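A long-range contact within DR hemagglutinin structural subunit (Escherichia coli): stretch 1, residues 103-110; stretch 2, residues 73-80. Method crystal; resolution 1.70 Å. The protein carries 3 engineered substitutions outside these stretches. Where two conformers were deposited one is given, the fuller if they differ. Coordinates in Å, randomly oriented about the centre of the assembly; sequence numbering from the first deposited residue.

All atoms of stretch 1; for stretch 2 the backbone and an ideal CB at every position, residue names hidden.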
# COMPACT_ATOMS: atom_id res chain seq x y z
N THR A 103 -11.57 -23.45 16.26
CA THR A 103 -11.54 -24.55 15.34
C THR A 103 -11.06 -24.06 13.97
O THR A 103 -11.35 -22.94 13.57
CB THR A 103 -12.95 -25.15 15.20
OG1 THR A 103 -13.33 -25.71 16.46
CG2 THR A 103 -12.98 -26.27 14.12
N THR A 104 -10.38 -24.93 13.24
CA THR A 104 -9.98 -24.64 11.87
C THR A 104 -10.89 -25.41 10.89
O THR A 104 -11.09 -26.64 11.03
CB THR A 104 -8.51 -25.07 11.62
OG1 THR A 104 -7.63 -24.26 12.41
CG2 THR A 104 -8.14 -24.93 10.16
N ASP A 105 -11.48 -24.70 9.94
CA ASP A 105 -12.35 -25.31 8.93
C ASP A 105 -12.10 -24.66 7.59
O ASP A 105 -12.55 -23.54 7.36
CB ASP A 105 -13.82 -25.12 9.29
CG ASP A 105 -14.74 -26.08 8.55
OD1 ASP A 105 -15.71 -26.57 9.17
OD2 ASP A 105 -14.44 -26.42 7.38
N ASN A 106 -11.34 -25.33 6.72
CA ASN A 106 -11.15 -24.87 5.34
C ASN A 106 -10.76 -23.37 5.22
O ASN A 106 -11.42 -22.61 4.52
CB ASN A 106 -12.44 -25.10 4.55
CG ASN A 106 -12.21 -25.15 3.05
OD1 ASN A 106 -11.32 -25.85 2.57
ND2 ASN A 106 -13.01 -24.38 2.30
N GLY A 107 -9.72 -22.95 5.92
CA GLY A 107 -9.23 -21.57 5.80
C GLY A 107 -9.85 -20.61 6.82
O GLY A 107 -9.41 -19.47 6.94
N VAL A 108 -10.86 -21.08 7.55
CA VAL A 108 -11.50 -20.25 8.56
C VAL A 108 -11.07 -20.71 9.96
O VAL A 108 -11.08 -21.91 10.27
CB VAL A 108 -13.06 -20.30 8.45
CG1 VAL A 108 -13.71 -19.40 9.54
CG2 VAL A 108 -13.50 -19.87 7.00
N PHE A 109 -10.66 -19.75 10.78
CA PHE A 109 -10.28 -20.03 12.16
C PHE A 109 -11.35 -19.36 13.01
O PHE A 109 -11.45 -18.13 13.03
CB PHE A 109 -8.88 -19.44 12.41
CG PHE A 109 -8.29 -19.78 13.76
CD1 PHE A 109 -7.80 -21.08 14.02
CD2 PHE A 109 -8.19 -18.79 14.77
CE1 PHE A 109 -7.25 -21.39 15.30
CE2 PHE A 109 -7.64 -19.10 16.02
CZ PHE A 109 -7.10 -20.37 16.25
N TYR A 110 -12.26 -20.16 13.57
CA TYR A 110 -13.43 -19.60 14.26
C TYR A 110 -13.50 -20.01 15.71
O TYR A 110 -13.00 -21.08 16.08
CB TYR A 110 -14.74 -19.96 13.53
CG TYR A 110 -15.13 -21.45 13.64
CD1 TYR A 110 -14.83 -22.34 12.61
CD2 TYR A 110 -15.88 -21.92 14.72
CE1 TYR A 110 -15.23 -23.69 12.68
CE2 TYR A 110 -16.26 -23.27 14.81
CZ TYR A 110 -15.97 -24.13 13.76
OH TYR A 110 -16.33 -25.46 13.83
N UNK A 73 -3.52 -18.66 1.27
CA UNK A 73 -2.82 -18.88 2.56
C UNK A 73 -3.23 -20.16 3.29
O UNK A 73 -2.90 -20.34 4.46
CB UNK A 73 -3.07 -17.69 3.49
N UNK A 74 -4.05 -20.98 2.64
CA UNK A 74 -4.47 -22.21 3.27
C UNK A 74 -4.66 -23.35 2.28
O UNK A 74 -5.08 -23.15 1.13
CB UNK A 74 -5.77 -21.97 4.04
N UNK A 75 -4.44 -24.55 2.79
CA UNK A 75 -4.71 -25.78 2.06
C UNK A 75 -4.68 -26.96 3.02
O UNK A 75 -3.76 -27.08 3.82
CB UNK A 75 -3.70 -25.98 0.93
N UNK A 76 -5.64 -27.86 2.88
CA UNK A 76 -5.59 -29.12 3.61
C UNK A 76 -5.43 -28.89 5.11
O UNK A 76 -4.57 -29.48 5.75
CB UNK A 76 -4.44 -29.99 3.09
N UNK A 77 -6.29 -28.04 5.67
CA UNK A 77 -6.29 -27.78 7.11
C UNK A 77 -5.01 -27.10 7.62
O UNK A 77 -4.82 -26.97 8.82
CB UNK A 77 -6.49 -29.10 7.86
N UNK A 78 -4.18 -26.62 6.70
CA UNK A 78 -2.94 -25.92 7.07
C UNK A 78 -2.93 -24.46 6.62
O UNK A 78 -3.33 -24.15 5.49
CB UNK A 78 -1.73 -26.64 6.47
N UNK A 79 -2.41 -23.59 7.49
CA UNK A 79 -2.24 -22.17 7.14
C UNK A 79 -0.75 -21.93 6.86
O UNK A 79 0.13 -22.57 7.45
CB UNK A 79 -2.75 -21.25 8.26
N UNK A 80 -0.48 -20.93 6.02
CA UNK A 80 0.91 -20.57 5.72
C UNK A 80 0.96 -19.18 5.18
O UNK A 80 0.00 -18.73 4.52
CB UNK A 80 1.54 -21.55 4.73

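Both stretches are hairpins. In stretch 1, Asp105 and Val108 close a type I' turn through two backbone hydrogen bonds; in stretch 2, positions 75 and 78 do the same, and no hydrogen bond passes between the two hairpins. The contact is made largely by side chains of stretch 2 against backbone and a few side-chain atoms of stretch 1, with a water between the turns.

Position 73 lies beyond the reach of stretch 1, with nothing of it within 5.5 Å of the ideal CB, so this contact leaves the choice open. The residue is Asn73, whose backbone O accepts a hydrogen bond from N of position 80, 2.9 Å away.

Position 74 is different. Its CA-to-CB bond points toward stretch 1, and the ideal CB lies 3.9 Å from Gly107 CA. What stretch 1 offers is a bare stretch of backbone, since Gly107 has no side chain. A flat aromatic ring could lie against it, and a long aliphatic chain might also cover it. The residue is Phe74, with chi1 in p. Gly107 CA sits over one face of its ring, 3.3 Å from the ring centroid and 14° off the normal, a CH-pi contact. The fit depends on glycine: an ideal CB on Gly107 would come within 2.5 Å of Phe74 CE2, and the backbone angles at Gly107 independently call for glycine. The same ring reaches the neighbouring carbonyl, with Phe74 CE1 3.2 Å from Asn106 O.

Position 75 points away, and many side chains would suit its extended backbone; it is Glu75, whose carboxylate is hydrogen-bonded elsewhere in the structure. Position 76 also points away, and its phi/psi of 54/51 is the left-handed conformation, which favours Gly, Asn or Asp but does not exclude others. The residue is Gln76, poorly ordered.

Position 77 has phi/psi of 64/12, and a positive phi by itself favours glycine, though Asn would also be plausible. Its ideal CB would point sideways, 5.0 Å from Thr104 CG2, so the neighbour is not what demands the small residue. It is Gly77, whose O lies 4.1 Å from Thr104 CG2. A water links the two turns, accepting from Gly77 N at 3.2 Å and donating to Asn106 OD1 at 3.2 Å.

Position 78 points away from stretch 1, where a polar or charged chain would do well; it is Lys78, which makes no contact across.

At position 79 the CA-to-CB bond points sideways and nothing of stretch 1 lies within 5.5 Å of the ideal CB. Only a long side chain could bridge the gap to the apolar surface offered by Thr104 CG2 and Phe109 CB; an aromatic would suit best, and Met might reach, but Leu would be short. Phe79, with chi1 in m, brings its ring across. Its CE1 comes 3.6 Å from Thr104 CG2 and its CZ 4.2 Å from Phe109 CB, while Gly107 O meets the ring edge, 3.5 Å from CE2.

Position 80 is out of reach, and stretch 1 sets no preference; it is Phe80.

Stretch 2 (73-80) NFEQGKFF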
# COMPACT_ATOMS: atom_id res chain seq x y z
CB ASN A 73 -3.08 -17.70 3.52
CG ASN A 73 -2.28 -16.46 3.15
OD1 ASN A 73 -1.05 -16.51 2.95
ND2 ASN A 73 -2.96 -15.37 3.06
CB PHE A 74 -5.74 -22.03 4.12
CG PHE A 74 -6.99 -21.76 3.32
CD1 PHE A 74 -7.88 -22.79 3.05
CD2 PHE A 74 -7.34 -20.47 2.96
CE1 PHE A 74 -9.04 -22.55 2.32
CE2 PHE A 74 -8.52 -20.22 2.26
CZ PHE A 74 -9.35 -21.29 1.91
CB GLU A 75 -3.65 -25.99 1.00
CG GLU A 75 -4.21 -26.10 -0.39
CD GLU A 75 -3.12 -26.27 -1.42
OE1 GLU A 75 -3.27 -25.74 -2.55
OE2 GLU A 75 -2.08 -26.86 -1.06
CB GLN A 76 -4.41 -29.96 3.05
CG GLN A 76 -3.73 -30.93 4.01
CD GLN A 76 -2.27 -30.57 4.30
OE1 GLN A 76 -1.79 -29.53 3.85
NE2 GLN A 76 -1.59 -31.45 5.01
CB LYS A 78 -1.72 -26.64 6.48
CG LYS A 78 -1.37 -27.93 7.19
CD LYS A 78 -0.18 -28.61 6.55
CE LYS A 78 0.12 -29.93 7.26
NZ LYS A 78 -0.59 -30.01 8.58
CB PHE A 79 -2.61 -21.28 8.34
CG PHE A 79 -4.08 -21.29 8.66
CD1 PHE A 79 -4.57 -22.07 9.69
CD2 PHE A 79 -4.97 -20.50 7.92
CE1 PHE A 79 -5.94 -22.03 10.03
CE2 PHE A 79 -6.32 -20.48 8.21
CZ PHE A 79 -6.82 -21.28 9.24
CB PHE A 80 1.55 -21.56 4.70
CG PHE A 80 0.61 -22.02 3.61
CD1 PHE A 80 0.46 -21.27 2.44
CD2 PHE A 80 -0.13 -23.19 3.76
CE1 PHE A 80 -0.44 -21.68 1.43
CE2 PHE A 80 -1.08 -23.58 2.78
CZ PHE A 80 -1.21 -22.83 1.61
O HOH W 1 -9.05 -27.47 4.13
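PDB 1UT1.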